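Local coordinates for protein trimethylamine-N-oxide reductase (Haemophilus influenzae, PDB 7L5I) that probably reduces S- and N-oxides such as trimethylamine N-oxide at a molybdenum centre held by two guanosine dinucleotide pterin cofactors, at residues 291-303 with 625-637. Residues are numbered along the deposited sequence; the frame is centred on the assembly and turned at random.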
ATOM      1  N   ASP A 291     -12.921   2.080  34.861  1.00 21.26           N
ATOM      2  CA  ASP A 291     -11.768   1.500  35.544  1.00 25.46           C
ATOM      3  C   ASP A 291     -10.611   1.299  34.578  1.00 21.27           C
ATOM      4  O   ASP A 291      -9.459   1.640  34.875  1.00 21.86           O
ATOM      5  CB  ASP A 291     -12.146   0.156  36.166  1.00 31.82           C
ATOM      6  CG  ASP A 291     -13.134   0.291  37.304  1.00 54.08           C
ATOM      7  OD1 ASP A 291     -13.094   1.331  37.996  1.00 47.88           O
ATOM      8  OD2 ASP A 291     -13.941  -0.645  37.507  1.00 63.89           O
ATOM      9  N   PHE A 292     -10.909   0.736  33.409  1.00 19.47           N
ATOM     10  CA  PHE A 292      -9.895   0.603  32.374  1.00 16.19           C
ATOM     11  C   PHE A 292      -9.307   1.962  32.005  1.00 16.69           C
ATOM     12  O   PHE A 292      -8.083   2.123  31.914  1.00 16.67           O
ATOM     13  CB  PHE A 292     -10.466  -0.081  31.129  1.00 17.42           C
ATOM     14  CG  PHE A 292      -9.440  -0.298  30.066  1.00 14.84           C
ATOM     15  CD1 PHE A 292      -9.126   0.692  29.184  1.00 16.25           C
ATOM     16  CD2 PHE A 292      -8.742  -1.493  29.992  1.00 20.07           C
ATOM     17  CE1 PHE A 292      -8.151   0.536  28.232  1.00 18.32           C
ATOM     18  CE2 PHE A 292      -7.761  -1.664  29.032  1.00 17.28           C
ATOM     19  CZ  PHE A 292      -7.467  -0.631  28.147  1.00 16.62           C
ATOM     20  N   LEU A 293     -10.163   2.964  31.783  1.00 14.06           N
ATOM     21  CA  LEU A 293      -9.662   4.245  31.311  1.00 14.71           C
ATOM     22  C   LEU A 293      -8.712   4.871  32.326  1.00 18.87           C
ATOM     23  O   LEU A 293      -7.671   5.421  31.959  1.00 16.83           O
ATOM     24  CB  LEU A 293     -10.827   5.173  31.004  1.00 14.94           C
ATOM     25  CG  LEU A 293     -11.626   4.765  29.765  1.00 15.77           C
ATOM     26  CD1 LEU A 293     -12.990   5.397  29.760  1.00 15.88           C
ATOM     27  CD2 LEU A 293     -10.880   5.168  28.498  1.00 16.60           C
ATOM     28  N   LYS A 294      -9.031   4.759  33.614  1.00 18.58           N
ATOM     29  CA  LYS A 294      -8.171   5.346  34.629  1.00 19.14           C
ATOM     30  C   LYS A 294      -6.826   4.631  34.710  1.00 19.30           C
ATOM     31  O   LYS A 294      -5.789   5.268  34.880  1.00 20.10           O
ATOM     32  CB  LYS A 294      -8.857   5.295  35.992  1.00 21.74           C
ATOM     33  CG  LYS A 294      -7.977   5.834  37.099  1.00 29.61           C
ATOM     34  CD  LYS A 294      -8.729   6.010  38.406  1.00 44.53           C
ATOM     35  CE  LYS A 294      -7.940   6.910  39.358  1.00 56.09           C
ATOM     36  NZ  LYS A 294      -8.414   6.805  40.769  1.00 68.49           N
ATOM     37  N   LYS A 295      -6.838   3.306  34.590  1.00 15.97           N
ATOM     38  CA  LYS A 295      -5.659   2.498  34.851  1.00 16.83           C
ATOM     39  C   LYS A 295      -4.736   2.418  33.642  1.00 19.16           C
ATOM     40  O   LYS A 295      -3.519   2.322  33.813  1.00 15.75           O
ATOM     41  CB  LYS A 295      -6.106   1.102  35.261  1.00 15.80           C
ATOM     42  CG  LYS A 295      -4.994   0.148  35.658  1.00 21.33           C
ATOM     43  CD  LYS A 295      -5.573  -1.155  36.223  1.00 26.77           C
ATOM     44  CE  LYS A 295      -4.453  -2.111  36.619  1.00 32.94           C
ATOM     45  NZ  LYS A 295      -4.912  -3.509  36.831  1.00 32.96           N
ATOM     46  N   TYR A 296      -5.277   2.471  32.424  1.00 13.64           N
ATOM     47  CA  TYR A 296      -4.503   2.144  31.227  1.00 11.53           C
ATOM     48  C   TYR A 296      -4.394   3.276  30.217  1.00 14.90           C
ATOM     49  O   TYR A 296      -3.718   3.106  29.185  1.00 13.51           O
ATOM     50  CB  TYR A 296      -5.123   0.915  30.542  1.00 14.00           C
ATOM     51  CG  TYR A 296      -5.134  -0.347  31.372  1.00 13.92           C
ATOM     52  CD1 TYR A 296      -4.007  -1.163  31.476  1.00 13.13           C
ATOM     53  CD2 TYR A 296      -6.280  -0.730  32.060  1.00 17.57           C
ATOM     54  CE1 TYR A 296      -4.039  -2.319  32.228  1.00 14.73           C
ATOM     55  CE2 TYR A 296      -6.325  -1.879  32.798  1.00 18.83           C
ATOM     56  CZ  TYR A 296      -5.199  -2.669  32.896  1.00 16.59           C
ATOM     57  OH  TYR A 296      -5.267  -3.825  33.647  1.00 18.05           O
ATOM     58  N   THR A 297      -5.021   4.427  30.472  1.00 14.51           N
ATOM     59  CA  THR A 297      -4.949   5.537  29.542  1.00 14.48           C
ATOM     60  C   THR A 297      -4.535   6.811  30.259  1.00 15.95           C
ATOM     61  O   THR A 297      -4.596   6.917  31.490  1.00 16.79           O
ATOM     62  CB  THR A 297      -6.278   5.783  28.802  1.00 14.49           C
ATOM     63  OG1 THR A 297      -7.202   6.482  29.665  1.00 18.18           O
ATOM     64  CG2 THR A 297      -6.891   4.478  28.339  1.00 17.29           C
ATOM     65  N   SER A 298      -4.083   7.766  29.464  1.00 14.72           N
ATOM     66  CA  SER A 298      -3.721   9.100  29.922  1.00 16.91           C
ATOM     67  C   SER A 298      -4.560  10.103  29.148  1.00 17.87           C
ATOM     68  O   SER A 298      -4.621  10.049  27.917  1.00 16.43           O
ATOM     69  CB  SER A 298      -2.231   9.373  29.720  1.00 19.55           C
ATOM     70  OG  SER A 298      -1.882  10.656  30.215  1.00 28.50           O
ATOM     71  N   GLY A 299      -5.247  10.983  29.871  1.00 17.33           N
ATOM     72  CA  GLY A 299      -5.931  12.086  29.244  1.00 17.68           C
ATOM     73  C   GLY A 299      -7.384  11.859  28.895  1.00 19.14           C
ATOM     74  O   GLY A 299      -7.958  12.676  28.165  1.00 21.09           O
ATOM     75  N   TYR A 300      -8.001  10.774  29.375  1.00 16.79           N
ATOM     76  CA  TYR A 300      -9.383  10.512  29.008  1.00 16.43           C
ATOM     77  C   TYR A 300     -10.301  11.651  29.457  1.00 18.68           C
ATOM     78  O   TYR A 300     -11.227  12.037  28.732  1.00 20.24           O
ATOM     79  CB  TYR A 300      -9.895   9.188  29.585  1.00 17.92           C
ATOM     80  CG  TYR A 300     -11.390   9.085  29.356  1.00 18.93           C
ATOM     81  CD1 TYR A 300     -11.895   8.810  28.082  1.00 19.17           C
ATOM     82  CD2 TYR A 300     -12.296   9.374  30.370  1.00 20.54           C
ATOM     83  CE1 TYR A 300     -13.264   8.791  27.842  1.00 18.70           C
ATOM     84  CE2 TYR A 300     -13.660   9.344  30.135  1.00 19.54           C
ATOM     85  CZ  TYR A 300     -14.137   9.043  28.876  1.00 20.82           C
ATOM     86  OH  TYR A 300     -15.504   9.014  28.623  1.00 20.97           O
ATOM     87  N   ALA A 301     -10.061  12.215  30.643  1.00 19.76           N
ATOM     88  CA  ALA A 301     -10.996  13.231  31.143  1.00 19.79           C
ATOM     89  C   ALA A 301     -10.985  14.487  30.279  1.00 20.91           C
ATOM     90  O   ALA A 301     -12.036  15.108  30.066  1.00 23.39           O
ATOM     91  CB  ALA A 301     -10.666  13.596  32.592  1.00 23.80           C
ATOM     92  N   LYS A 302      -9.815  14.891  29.783  1.00 18.88           N
ATOM     93  CA  LYS A 302      -9.749  16.036  28.880  1.00 22.02           C
ATOM     94  C   LYS A 302     -10.475  15.743  27.579  1.00 22.61           C
ATOM     95  O   LYS A 302     -11.187  16.600  27.047  1.00 22.35           O
ATOM     96  CB  LYS A 302      -8.293  16.416  28.614  1.00 27.21           C
ATOM     97  CG  LYS A 302      -8.144  17.753  27.916  1.00 34.33           C
ATOM     98  CD  LYS A 302      -7.621  18.804  28.876  1.00 50.49           C
ATOM     99  CE  LYS A 302      -8.012  20.220  28.473  1.00 61.12           C
ATOM    100  NZ  LYS A 302      -9.082  20.768  29.367  1.00 68.98           N
ATOM    101  N   PHE A 303     -10.338  14.519  27.064  1.00 19.34           N
ATOM    102  CA  PHE A 303     -11.078  14.141  25.867  1.00 18.27           C
ATOM    103  C   PHE A 303     -12.579  14.141  26.122  1.00 19.42           C
ATOM    104  O   PHE A 303     -13.369  14.545  25.259  1.00 20.81           O
ATOM    105  CB  PHE A 303     -10.613  12.758  25.387  1.00 18.42           C
ATOM    106  CG  PHE A 303     -11.439  12.200  24.279  1.00 14.98           C
ATOM    107  CD1 PHE A 303     -11.354  12.733  23.008  1.00 15.81           C
ATOM    108  CD2 PHE A 303     -12.277  11.139  24.492  1.00 14.65           C
ATOM    109  CE1 PHE A 303     -12.110  12.220  21.985  1.00 15.90           C
ATOM    110  CE2 PHE A 303     -13.065  10.637  23.473  1.00 19.08           C
ATOM    111  CZ  PHE A 303     -12.965  11.177  22.214  1.00 16.94           C
ATOM    112  N   GLY A 625       5.670   2.401  25.737  1.00 15.97           N
ATOM    113  CA  GLY A 625       6.770   3.337  25.514  1.00 18.88           C
ATOM    114  C   GLY A 625       6.309   4.744  25.201  1.00 18.57           C
ATOM    115  O   GLY A 625       6.723   5.343  24.208  1.00 19.13           O
ATOM    116  N   THR A 626       5.413   5.282  26.032  1.00 14.70           N
ATOM    117  CA  THR A 626       4.832   6.593  25.830  1.00 15.22           C
ATOM    118  C   THR A 626       5.242   7.479  27.002  1.00 16.92           C
ATOM    119  O   THR A 626       5.721   6.962  28.011  1.00 15.34           O
ATOM    120  CB  THR A 626       3.313   6.508  25.799  1.00 18.88           C
ATOM    121  OG1 THR A 626       2.904   5.973  27.063  1.00 17.38           O
ATOM    122  CG2 THR A 626       2.818   5.607  24.671  1.00 17.79           C
ATOM    123  N   PRO A 627       5.000   8.788  26.936  1.00 17.95           N
ATOM    124  CA  PRO A 627       5.333   9.661  28.082  1.00 19.46           C
ATOM    125  C   PRO A 627       4.718   9.231  29.408  1.00 17.29           C
ATOM    126  O   PRO A 627       5.343   9.414  30.465  1.00 18.69           O
ATOM    127  CB  PRO A 627       4.796  11.025  27.629  1.00 20.55           C
ATOM    128  CG  PRO A 627       4.970  10.994  26.125  1.00 20.56           C
ATOM    129  CD  PRO A 627       4.669   9.559  25.724  1.00 21.29           C
ATOM    130  N   SER A 628       3.512   8.683  29.396  1.00 16.08           N
ATOM    131  CA  SER A 628       2.826   8.268  30.610  1.00 16.54           C
ATOM    132  C   SER A 628       2.977   6.783  30.925  1.00 16.62           C
ATOM    133  O   SER A 628       2.550   6.343  31.993  1.00 16.51           O
ATOM    134  CB  SER A 628       1.336   8.589  30.468  1.00 18.06           C
ATOM    135  OG  SER A 628       0.805   7.812  29.401  1.00 18.67           O
ATOM    136  N   GLY A 629       3.536   5.999  30.024  1.00 13.36           N
ATOM    137  CA  GLY A 629       3.472   4.561  30.137  1.00 14.95           C
ATOM    138  C   GLY A 629       2.121   3.968  29.810  1.00 14.28           C
ATOM    139  O   GLY A 629       1.954   2.751  29.932  1.00 15.17           O
ATOM    140  N   LYS A 630       1.156   4.792  29.416  1.00 15.50           N
ATOM    141  CA  LYS A 630      -0.200   4.372  29.125  1.00 15.08           C
ATOM    142  C   LYS A 630      -0.583   4.770  27.705  1.00 12.32           C
ATOM    143  O   LYS A 630       0.176   5.426  26.975  1.00 13.35           O
ATOM    144  CB  LYS A 630      -1.164   4.984  30.158  1.00 14.58           C
ATOM    145  CG  LYS A 630      -0.891   4.513  31.591  1.00 18.21           C
ATOM    146  CD  LYS A 630      -1.834   5.169  32.611  1.00 23.88           C
ATOM    147  CE  LYS A 630      -1.552   6.646  32.713  1.00 24.71           C
ATOM    148  NZ  LYS A 630      -2.456   7.274  33.738  1.00 33.02           N
ATOM    149  N   ILE A 631      -1.790   4.364  27.314  1.00 13.19           N
ATOM    150  CA  ILE A 631      -2.403   4.808  26.066  1.00 13.47           C
ATOM    151  C   ILE A 631      -2.696   6.307  26.129  1.00 14.53           C
ATOM    152  O   ILE A 631      -3.463   6.760  26.975  1.00 16.12           O
ATOM    153  CB  ILE A 631      -3.694   4.032  25.793  1.00 12.62           C
ATOM    154  CG1 ILE A 631      -3.418   2.537  25.721  1.00 14.07           C
ATOM    155  CG2 ILE A 631      -4.334   4.519  24.510  1.00 15.02           C
ATOM    156  CD1 ILE A 631      -4.683   1.680  25.769  1.00 16.08           C
ATOM    157  N   GLU A 632      -2.171   7.065  25.173  1.00 15.55           N
ATOM    158  CA  GLU A 632      -2.250   8.527  25.217  1.00 16.01           C
ATOM    159  C   GLU A 632      -3.457   8.983  24.406  1.00 16.62           C
ATOM    160  O   GLU A 632      -3.372   9.269  23.215  1.00 15.00           O
ATOM    161  CB  GLU A 632      -0.952   9.159  24.722  1.00 16.06           C
ATOM    162  CG  GLU A 632       0.263   8.728  25.503  1.00 19.55           C
ATOM    163  CD  GLU A 632       0.913   9.861  26.286  1.00 29.57           C
ATOM    164  OE1 GLU A 632       1.184  10.932  25.692  1.00 27.37           O
ATOM    165  OE2 GLU A 632       1.168   9.666  27.500  1.00 27.50           O
ATOM    166  N   ILE A 633      -4.597   9.049  25.078  1.00 14.12           N
ATOM    167  CA  ILE A 633      -5.785   9.651  24.462  1.00 14.90           C
ATOM    168  C   ILE A 633      -5.583  11.146  24.279  1.00 18.38           C
ATOM    169  O   ILE A 633      -5.941  11.707  23.247  1.00 18.07           O
ATOM    170  CB  ILE A 633      -7.021   9.339  25.314  1.00 15.64           C
ATOM    171  CG1 ILE A 633      -7.302   7.839  25.265  1.00 15.11           C
ATOM    172  CG2 ILE A 633      -8.218  10.144  24.809  1.00 20.28           C
ATOM    173  CD1 ILE A 633      -8.485   7.406  26.121  1.00 18.49           C
ATOM    174  N   PHE A 634      -5.010  11.808  25.277  1.00 14.93           N
ATOM    175  CA  PHE A 634      -4.450  13.147  25.139  1.00 15.23           C
ATOM    176  C   PHE A 634      -2.938  13.004  25.149  1.00 17.61           C
ATOM    177  O   PHE A 634      -2.373  12.380  26.062  1.00 20.90           O
ATOM    178  CB  PHE A 634      -4.906  14.056  26.271  1.00 17.20           C
ATOM    179  CG  PHE A 634      -4.491  15.498  26.079  1.00 19.73           C
ATOM    180  CD1 PHE A 634      -3.251  15.927  26.479  1.00 22.26           C
ATOM    181  CD2 PHE A 634      -5.355  16.404  25.493  1.00 25.04           C
ATOM    182  CE1 PHE A 634      -2.877  17.241  26.304  1.00 25.55           C
ATOM    183  CE2 PHE A 634      -4.985  17.722  25.317  1.00 26.75           C
ATOM    184  CZ  PHE A 634      -3.740  18.135  25.722  1.00 24.80           C
ATOM    185  N   SER A 635      -2.290  13.549  24.123  1.00 17.28           N
ATOM    186  CA  SER A 635      -0.839  13.549  24.001  1.00 19.45           C
ATOM    187  C   SER A 635      -0.351  14.975  24.206  1.00 19.73           C
ATOM    188  O   SER A 635      -0.579  15.848  23.358  1.00 19.48           O
ATOM    189  CB  SER A 635      -0.390  13.045  22.635  1.00 15.06           C
ATOM    190  OG  SER A 635       0.986  13.345  22.439  1.00 17.36           O
ATOM    191  N   ASP A 636       0.311  15.218  25.336  1.00 21.17           N
ATOM    192  CA  ASP A 636       0.880  16.543  25.571  1.00 21.16           C
ATOM    193  C   ASP A 636       1.967  16.852  24.549  1.00 22.29           C
ATOM    194  O   ASP A 636       2.129  18.010  24.142  1.00 22.38           O
ATOM    195  CB  ASP A 636       1.435  16.597  27.000  1.00 29.71           C
ATOM    196  CG  ASP A 636       1.652  18.019  27.505  1.00 44.00           C
ATOM    197  OD1 ASP A 636       0.668  18.786  27.595  1.00 44.94           O
ATOM    198  OD2 ASP A 636       2.809  18.352  27.846  1.00 47.37           O
ATOM    199  N   VAL A 637       2.705  15.833  24.110  1.00 19.63           N
ATOM    200  CA  VAL A 637       3.742  16.020  23.098  1.00 20.20           C
ATOM    201  C   VAL A 637       3.134  16.560  21.811  1.00 21.89           C
ATOM    202  O   VAL A 637       3.664  17.495  21.198  1.00 20.97           O
ATOM    203  CB  VAL A 637       4.494  14.698  22.855  1.00 20.23           C
ATOM    204  CG1 VAL A 637       5.424  14.806  21.677  1.00 22.66           C
ATOM    205  CG2 VAL A 637       5.274  14.288  24.088  1.00 22.99           C
TER
HETATM  206  O   HOH W   1      -3.103   5.712  35.860  1.00 31.84           O
HETATM  207  O   HOH W   2      -1.402  12.914  28.412  1.00 31.17           O
HETATM  208  O   HOH W   3      -1.516  10.071  33.082  1.00 35.43           O
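Ile631 N donates to Tyr296 O (3.0 Å) and Ser298 N to Ile631 O (2.8 Å), so Ile631 bonds on both sides of Thr297, the signature of a parallel bridge. Further on, Ser298 O takes a near-straight bond from Phe634 N (168°) and a weak one from Ile633 N. Lys630 lies along the end of helix 291-296: its chain, bent at chi3 (-67°), brings NZ to Thr297 O at 3.1 Å, with the donor above the carbonyl plane. Waters link NZ to Lys294 O and Ser298 OG.

Ile633 divides its branches: CD1 packs on Thr297 CB (3.8 Å), Leu293 CD2 and the Tyr300 ring edge, while CG2 meets Phe303 CB at 3.6 Å. Gly299, at positive phi (93°) before helix 300-307, lets Phe634 CB come within 3.7 Å of its CA.

Second-shell bonds set these groups: Thr297 OG1 reaches back to Leu293 O (2.6 Å), and Ser628 OG, against Ser298 CB, donates to the anti lone pair of Glu632 OE2 while accepting from Lys630 N, an ST turn. Helix 359-372 backs Tyr300, Phe303 and Ile631. Centred about 30 Å from the chain centre, a two-stranded parallel sheet joins a helix-strand-helix connection to a distant loop.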